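Local coordinates for protein papain-like protease (Human betacoronavirus 2c EMC/2012, PDB 4RNA) that probably cleaves the viral polyprotein as a cysteine protease of the papain clan and, as in related coronavirus enzymes, removes ubiquitin-like modifiers from host proteins, at residues A[187-192]-A[209-214]; A[226-229]-A[233-236]. One frame throughout, in Å; residues are numbered along the deposited sequence.

Contact 1 of 2, residues A[187-192]-A[209-214]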
ATOM      1  N   MET A 187      11.586 -23.017  -9.040  1.00 37.79           N
ATOM      2  CA  MET A 187      11.613 -22.454 -10.390  1.00 39.53           C
ATOM      3  C   MET A 187      13.094 -22.146 -10.714  1.00 37.37           C
ATOM      4  O   MET A 187      13.732 -21.399  -9.952  1.00 37.68           O
ATOM      5  CB  MET A 187      10.748 -21.203 -10.417  1.00 40.53           C
ATOM      6  CG  MET A 187      10.374 -20.715 -11.799  1.00 47.00           C
ATOM      7  SD  MET A 187       9.519 -19.117 -11.650  1.00 43.57           S
ATOM      8  CE  MET A 187      10.770 -18.189 -10.838  1.00 55.44           C
ATOM      9  N   VAL A 188      13.650 -22.759 -11.780  1.00 35.92           N
ATOM     10  CA  VAL A 188      15.064 -22.484 -12.151  1.00 35.18           C
ATOM     11  C   VAL A 188      15.151 -21.828 -13.530  1.00 34.67           C
ATOM     12  O   VAL A 188      14.795 -22.443 -14.516  1.00 36.76           O
ATOM     13  CB  VAL A 188      15.933 -23.744 -12.093  1.00 36.80           C
ATOM     14  CG1 VAL A 188      17.407 -23.383 -12.237  1.00 40.98           C
ATOM     15  CG2 VAL A 188      15.697 -24.505 -10.792  1.00 38.86           C
ATOM     16  N   TRP A 189      15.618 -20.572 -13.556  1.00 31.86           N
ATOM     17  CA  TRP A 189      15.968 -19.834 -14.759  1.00 38.87           C
ATOM     18  C   TRP A 189      17.429 -20.002 -15.056  1.00 42.77           C
ATOM     19  O   TRP A 189      18.269 -19.997 -14.155  1.00 43.28           O
ATOM     20  CB  TRP A 189      15.661 -18.337 -14.599  1.00 40.78           C
ATOM     21  CG  TRP A 189      14.188 -18.081 -14.483  1.00 40.70           C
ATOM     22  CD1 TRP A 189      13.448 -17.984 -13.320  1.00 41.25           C
ATOM     23  CD2 TRP A 189      13.221 -17.902 -15.582  1.00 39.43           C
ATOM     24  NE1 TRP A 189      12.120 -17.777 -13.606  1.00 42.24           N
ATOM     25  CE2 TRP A 189      11.922 -17.691 -14.944  1.00 41.14           C
ATOM     26  CE3 TRP A 189      13.305 -17.893 -16.979  1.00 39.36           C
ATOM     27  CZ2 TRP A 189      10.760 -17.472 -15.681  1.00 38.34           C
ATOM     28  CZ3 TRP A 189      12.120 -17.689 -17.716  1.00 40.72           C
ATOM     29  CH2 TRP A 189      10.878 -17.497 -17.064  1.00 41.52           C
ATOM     30  N   ARG A 190      17.740 -20.218 -16.322  1.00 43.81           N
ATOM     31  CA  ARG A 190      19.139 -20.253 -16.719  1.00 41.03           C
ATOM     32  C   ARG A 190      19.341 -19.120 -17.710  1.00 38.25           C
ATOM     33  O   ARG A 190      18.504 -18.880 -18.664  1.00 35.62           O
ATOM     34  CB  ARG A 190      19.548 -21.621 -17.281  1.00 40.25           C
ATOM     35  CG  ARG A 190      21.011 -21.705 -17.758  1.00 47.86           C
ATOM     36  CD  ARG A 190      21.375 -23.164 -18.066  1.00 49.43           C
ATOM     37  NE  ARG A 190      21.447 -23.928 -16.828  1.00 58.30           N
ATOM     38  CZ  ARG A 190      21.296 -25.241 -16.728  1.00 68.42           C
ATOM     39  NH1 ARG A 190      21.048 -25.969 -17.810  1.00 74.86           N
ATOM     40  NH2 ARG A 190      21.380 -25.823 -15.533  1.00 71.06           N
ATOM     41  N   GLU A 191      20.433 -18.395 -17.460  1.00 33.29           N
ATOM     42  CA  GLU A 191      20.897 -17.353 -18.364  1.00 36.50           C
ATOM     43  C   GLU A 191      22.279 -17.809 -18.907  1.00 34.66           C
ATOM     44  O   GLU A 191      23.167 -18.215 -18.136  1.00 42.26           O
ATOM     45  CB  GLU A 191      20.982 -16.023 -17.607  1.00 38.72           C
ATOM     46  CG  GLU A 191      19.604 -15.477 -17.291  1.00 43.10           C
ATOM     47  CD  GLU A 191      19.585 -14.058 -16.706  1.00 51.05           C
ATOM     48  OE1 GLU A 191      20.662 -13.476 -16.432  1.00 46.97           O
ATOM     49  OE2 GLU A 191      18.454 -13.519 -16.525  1.00 40.12           O
ATOM     50  N   TRP A 192      22.463 -17.768 -20.225  1.00 36.89           N
ATOM     51  CA  TRP A 192      23.777 -18.204 -20.741  1.00 34.96           C
ATOM     52  C   TRP A 192      24.216 -17.534 -22.007  1.00 36.15           C
ATOM     53  O   TRP A 192      23.401 -17.014 -22.808  1.00 33.38           O
ATOM     54  CB  TRP A 192      23.868 -19.739 -20.857  1.00 33.57           C
ATOM     55  CG  TRP A 192      23.149 -20.244 -22.065  1.00 30.41           C
ATOM     56  CD1 TRP A 192      23.703 -20.601 -23.311  1.00 34.06           C
ATOM     57  CD2 TRP A 192      21.692 -20.401 -22.226  1.00 32.29           C
ATOM     58  NE1 TRP A 192      22.717 -20.973 -24.199  1.00 35.38           N
ATOM     59  CE2 TRP A 192      21.482 -20.869 -23.615  1.00 36.09           C
ATOM     60  CE3 TRP A 192      20.575 -20.176 -21.402  1.00 35.33           C
ATOM     61  CZ2 TRP A 192      20.202 -21.116 -24.127  1.00 31.23           C
ATOM     62  CZ3 TRP A 192      19.279 -20.420 -21.917  1.00 34.04           C
ATOM     63  CH2 TRP A 192      19.095 -20.930 -23.230  1.00 37.00           C
ATOM     64  N   CYS A 209       5.689 -19.670  -7.869  1.00 33.08           N
ATOM     65  CA  CYS A 209       4.360 -19.995  -8.325  1.00 27.85           C
ATOM     66  C   CYS A 209       3.679 -18.835  -8.936  1.00 30.77           C
ATOM     67  O   CYS A 209       2.516 -19.008  -9.261  1.00 31.12           O
ATOM     68  CB  CYS A 209       3.411 -20.519  -7.226  1.00 32.09           C
ATOM     69  SG  CYS A 209       4.019 -21.909  -6.243  1.00 36.16           S
ATOM     70  N   CYS A 210       4.334 -17.675  -8.955  1.00 25.78           N
ATOM     71  CA  CYS A 210       3.703 -16.438  -9.536  1.00 28.78           C
ATOM     72  C   CYS A 210       4.686 -15.833 -10.519  1.00 34.87           C
ATOM     73  O   CYS A 210       5.909 -15.794 -10.241  1.00 38.11           O
ATOM     74  CB  CYS A 210       3.420 -15.380  -8.439  1.00 28.25           C
ATOM     75  SG  CYS A 210       2.420 -16.081  -7.117  1.00 38.62           S
ATOM     76  N   TYR A 211       4.200 -15.287 -11.639  1.00 29.14           N
ATOM     77  CA  TYR A 211       5.115 -14.668 -12.555  1.00 28.73           C
ATOM     78  C   TYR A 211       4.349 -13.588 -13.243  1.00 34.31           C
ATOM     79  O   TYR A 211       3.236 -13.834 -13.600  1.00 27.03           O
ATOM     80  CB  TYR A 211       5.618 -15.709 -13.565  1.00 34.02           C
ATOM     81  CG  TYR A 211       6.666 -15.133 -14.498  1.00 36.82           C
ATOM     82  CD1 TYR A 211       6.307 -14.496 -15.689  1.00 31.70           C
ATOM     83  CD2 TYR A 211       8.047 -15.159 -14.159  1.00 36.80           C
ATOM     84  CE1 TYR A 211       7.292 -13.950 -16.540  1.00 35.12           C
ATOM     85  CE2 TYR A 211       9.004 -14.604 -15.005  1.00 38.45           C
ATOM     86  CZ  TYR A 211       8.628 -14.021 -16.193  1.00 39.13           C
ATOM     87  OH  TYR A 211       9.585 -13.480 -17.028  1.00 41.49           O
ATOM     88  N   VAL A 212       4.939 -12.408 -13.332  1.00 32.40           N
ATOM     89  CA  VAL A 212       4.361 -11.298 -14.024  1.00 33.53           C
ATOM     90  C   VAL A 212       5.102 -11.016 -15.308  1.00 32.30           C
ATOM     91  O   VAL A 212       6.285 -10.806 -15.291  1.00 31.13           O
ATOM     92  CB  VAL A 212       4.282 -10.060 -13.116  1.00 32.44           C
ATOM     93  CG1 VAL A 212       3.777  -8.863 -13.915  1.00 30.15           C
ATOM     94  CG2 VAL A 212       3.336 -10.401 -11.926  1.00 33.30           C
ATOM     95  N   GLY A 213       4.344 -10.900 -16.408  1.00 28.19           N
ATOM     96  CA  GLY A 213       4.909 -10.584 -17.700  1.00 28.21           C
ATOM     97  C   GLY A 213       4.596 -11.584 -18.799  1.00 31.27           C
ATOM     98  O   GLY A 213       4.858 -11.268 -19.972  1.00 30.13           O
ATOM     99  N   VAL A 214       4.074 -12.786 -18.455  1.00 30.98           N
ATOM    100  CA  VAL A 214       3.521 -13.720 -19.496  1.00 32.45           C
ATOM    101  C   VAL A 214       2.213 -14.220 -18.922  1.00 34.20           C
ATOM    102  O   VAL A 214       1.964 -14.122 -17.683  1.00 32.09           O
ATOM    103  CB  VAL A 214       4.430 -14.929 -19.961  1.00 31.54           C
ATOM    104  CG1 VAL A 214       5.719 -14.487 -20.711  1.00 30.05           C
ATOM    105  CG2 VAL A 214       4.740 -15.868 -18.799  1.00 32.13           C
TER

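Contact 2 of 2, residues A[226-229]-A[233-236]. With ZN (zinc ion), chain B.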
ATOM      1  N   TYR A 226      19.185 -11.843 -26.266  1.00 35.20           N
ATOM      2  CA  TYR A 226      19.488 -10.424 -26.613  1.00 35.34           C
ATOM      3  C   TYR A 226      21.049 -10.317 -26.651  1.00 39.83           C
ATOM      4  O   TYR A 226      21.731 -11.368 -26.544  1.00 33.02           O
ATOM      5  CB  TYR A 226      18.807  -9.463 -25.600  1.00 32.70           C
ATOM      6  CG  TYR A 226      19.165  -9.828 -24.172  1.00 33.88           C
ATOM      7  CD1 TYR A 226      18.479 -10.879 -23.487  1.00 35.46           C
ATOM      8  CD2 TYR A 226      20.184  -9.148 -23.512  1.00 30.48           C
ATOM      9  CE1 TYR A 226      18.841 -11.227 -22.179  1.00 39.01           C
ATOM     10  CE2 TYR A 226      20.561  -9.500 -22.226  1.00 40.18           C
ATOM     11  CZ  TYR A 226      19.881 -10.533 -21.564  1.00 39.91           C
ATOM     12  OH  TYR A 226      20.272 -10.810 -20.272  1.00 40.53           O
ATOM     13  N   VAL A 227      21.587  -9.095 -26.810  1.00 37.66           N
ATOM     14  CA  VAL A 227      23.020  -8.894 -27.066  1.00 35.38           C
ATOM     15  C   VAL A 227      23.728  -9.240 -25.786  1.00 35.62           C
ATOM     16  O   VAL A 227      23.252  -8.874 -24.682  1.00 37.12           O
ATOM     17  CB  VAL A 227      23.354  -7.441 -27.558  1.00 36.50           C
ATOM     18  CG1 VAL A 227      24.861  -7.209 -27.572  1.00 35.43           C
ATOM     19  CG2 VAL A 227      22.734  -7.204 -28.938  1.00 34.82           C
ATOM     20  N   CYS A 228      24.792 -10.021 -25.928  1.00 35.29           N
ATOM     21  CA  CYS A 228      25.678 -10.311 -24.797  1.00 33.12           C
ATOM     22  C   CYS A 228      26.741  -9.208 -24.693  1.00 39.46           C
ATOM     23  O   CYS A 228      27.074  -8.582 -25.706  1.00 39.95           O
ATOM     24  CB  CYS A 228      26.324 -11.680 -24.880  1.00 38.75           C
ATOM     25  SG  CYS A 228      27.149 -11.952 -23.291  1.00 36.20           S
ATOM     26  N   GLN A 229      27.224  -8.967 -23.471  1.00 35.40           N
ATOM     27  CA  GLN A 229      28.343  -8.045 -23.246  1.00 41.69           C
ATOM     28  C   GLN A 229      29.656  -8.437 -23.982  1.00 45.17           C
ATOM     29  O   GLN A 229      30.521  -7.597 -24.175  1.00 40.78           O
ATOM     30  CB  GLN A 229      28.630  -7.901 -21.750  1.00 42.81           C
ATOM     31  CG  GLN A 229      28.987  -9.185 -21.028  1.00 44.60           C
ATOM     32  CD  GLN A 229      27.777 -10.010 -20.514  1.00 54.61           C
ATOM     33  OE1 GLN A 229      26.537  -9.682 -20.727  1.00 41.58           O
ATOM     34  NE2 GLN A 229      28.127 -11.121 -19.841  1.00 49.35           N
ATOM     35  N   GLU A 233      25.643 -13.201 -28.277  1.00 43.61           N
ATOM     36  CA  GLU A 233      24.226 -13.391 -27.933  1.00 40.40           C
ATOM     37  C   GLU A 233      24.155 -14.016 -26.575  1.00 42.11           C
ATOM     38  O   GLU A 233      25.034 -14.803 -26.200  1.00 35.36           O
ATOM     39  CB  GLU A 233      23.577 -14.404 -28.860  1.00 46.37           C
ATOM     40  CG  GLU A 233      22.884 -13.794 -30.048  1.00 51.41           C
ATOM     41  CD  GLU A 233      22.292 -14.870 -30.972  1.00 57.13           C
ATOM     42  OE1 GLU A 233      21.582 -14.475 -31.924  1.00 63.03           O
ATOM     43  OE2 GLU A 233      22.507 -16.103 -30.744  1.00 52.94           O
ATOM     44  N   ARG A 234      23.082 -13.680 -25.864  1.00 37.67           N
ATOM     45  CA  ARG A 234      22.871 -14.064 -24.476  1.00 40.21           C
ATOM     46  C   ARG A 234      21.441 -14.615 -24.462  1.00 34.90           C
ATOM     47  O   ARG A 234      20.594 -14.053 -25.098  1.00 34.19           O
ATOM     48  CB  ARG A 234      22.842 -12.764 -23.658  1.00 43.70           C
ATOM     49  CG  ARG A 234      23.861 -12.658 -22.603  1.00 49.08           C
ATOM     50  CD  ARG A 234      23.514 -11.463 -21.746  1.00 34.28           C
ATOM     51  NE  ARG A 234      23.006 -12.047 -20.530  1.00 36.55           N
ATOM     52  CZ  ARG A 234      23.586 -11.975 -19.319  1.00 44.61           C
ATOM     53  NH1 ARG A 234      24.704 -11.246 -19.101  1.00 36.23           N
ATOM     54  NH2 ARG A 234      22.998 -12.570 -18.285  1.00 41.22           N
ATOM     55  N   HIS A 235      21.175 -15.697 -23.748  1.00 34.30           N
ATOM     56  CA  HIS A 235      19.810 -16.238 -23.687  1.00 32.05           C
ATOM     57  C   HIS A 235      19.263 -16.372 -22.281  1.00 31.50           C
ATOM     58  O   HIS A 235      20.003 -16.508 -21.317  1.00 31.33           O
ATOM     59  CB  HIS A 235      19.800 -17.649 -24.284  1.00 31.10           C
ATOM     60  CG  HIS A 235      20.444 -17.730 -25.622  1.00 31.56           C
ATOM     61  ND1 HIS A 235      19.794 -17.361 -26.757  1.00 30.24           N
ATOM     62  CD2 HIS A 235      21.730 -18.101 -25.996  1.00 30.26           C
ATOM     63  CE1 HIS A 235      20.607 -17.535 -27.837  1.00 30.24           C
ATOM     64  NE2 HIS A 235      21.816 -17.959 -27.371  1.00 33.37           N
ATOM     65  N   ARG A 236      17.957 -16.357 -22.128  1.00 32.47           N
ATOM     66  CA  ARG A 236      17.322 -16.600 -20.827  0.54 34.98           C
ATOM     67  C   ARG A 236      16.236 -17.659 -21.041  1.00 33.67           C
ATOM     68  O   ARG A 236      15.359 -17.471 -21.942  1.00 28.43           O
ATOM     69  CB  ARG A 236      16.708 -15.261 -20.326  0.54 37.59           C
ATOM     70  CG  ARG A 236      15.630 -15.327 -19.246  0.54 37.88           C
ATOM     71  CD  ARG A 236      15.435 -13.949 -18.582  0.54 42.44           C
ATOM     72  NE  ARG A 236      14.472 -13.960 -17.471  0.54 35.80           N
ATOM     73  CZ  ARG A 236      14.760 -14.272 -16.212  0.54 35.85           C
ATOM     74  NH1 ARG A 236      16.010 -14.580 -15.841  0.54 34.79           N
ATOM     75  NH2 ARG A 236      13.790 -14.249 -15.301  0.54 32.51           N
TER
HETATM   76 ZN    ZN B 401      28.946 -13.427 -24.032  1.00 37.48          ZN

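Contact 1 of 2, residues A[187-192]-A[209-214]
Tyr-211 meets Trp-189 in the one direct touch between 209-214 and 187-192, an aromatic pair linking two strands of different sheets. Leading up to it, Cys-209 turns its small side chain away from the other strand, where it packs on Ala-185, Thr-243 and Pro-244. Tyr-211 faces the opposing strand instead: with CG anti to the backbone N (chi1 -176°), its ring reaches across to the indole. There CE2 of Tyr-211 comes 3.4 Å from CZ2 of Trp-189, while the centroids of the two six-membered rings stay 5.5 Å apart and the planes are inclined by 31°, so the rings meet obliquely. Large aromatic residues suit the place because the length of both side chains lets them meet although their backbones lie far apart. On the tryptophan side, NE1 gives Met-187 SD a weak 3.5 Å hydrogen bond, and Met-187 CE lies in plane at the indole edge. Further on, Val-214 brings its backbone N to the edge of the Tyr-211 ring. Leu-220 of helix 217-221 packs on Trp-189, Tyr-211 and Val-214 alike, and strand 186-193 is itself hydrogen-bonded between strands 197-204 and 233-242.

Contact 2 of 2, residues A[226-229]-A[233-236]
Tyr-226 O takes the backbone N of Arg-234 in a 2.8 Å hydrogen bond, and the CA of Glu-233 adds a CA-H...O contact of 3.5 Å to the same oxygen. The return bond, from Tyr-226 N to Arg-234 O at 2.9 Å, makes the two residues an antiparallel hydrogen-bonded pair, with both side chains on one face of the sheet. They run side by side: CB of Arg-234 sits over a face of the Tyr-226 ring, 4.3 Å from its centroid in a CH-pi contact, and farther out the guanidinium and ring planes are only 15° apart. The long arginine thus offers methylenes to the ring and charge at its end. Gln-229, bent at chi2 (-86°), carries OE1 to the guanidinium edge, where Arg-234 NH1 binds one of its lone pairs at 2.9 Å. Between these residues, CG of Arg-234 packs 3.4 Å from SG of Cys-228, whose other task is to hold zinc at 2.4 Å. A soft thiolate suits that ion, and Cys-193, Cys-196 and Cys-230 complete the site. A beta hairpin whose turn supplies two cysteines of a four-cysteine zinc site is characteristic of the zinc-binding fingers of coronavirus papain-like proteases.

In the fold
Contact 1 and contact 2 follow one another along the chain, their centres 16 Å apart, and share a sheet in which strands 186-193 and 233-242 are neighbours. Glu-191 links them by charge: its OE1 forms a salt bridge with Arg-234 NH2, and its OE2 another, of 2.8 Å, with Arg-236 NH1, certain only for the one of two conformers described here. The backbones join too, through a probable hydrogen bond of 2.8 Å between Trp-192 O and His-235 N. Contact 2 carries one of the zinc ligands, whereas contact 1 ties the same sheet back toward strand 210-212. Contact 1 is centred about 21 Å, and contact 2 about 36 Å, from the centre of the chain; both touch the second subunit.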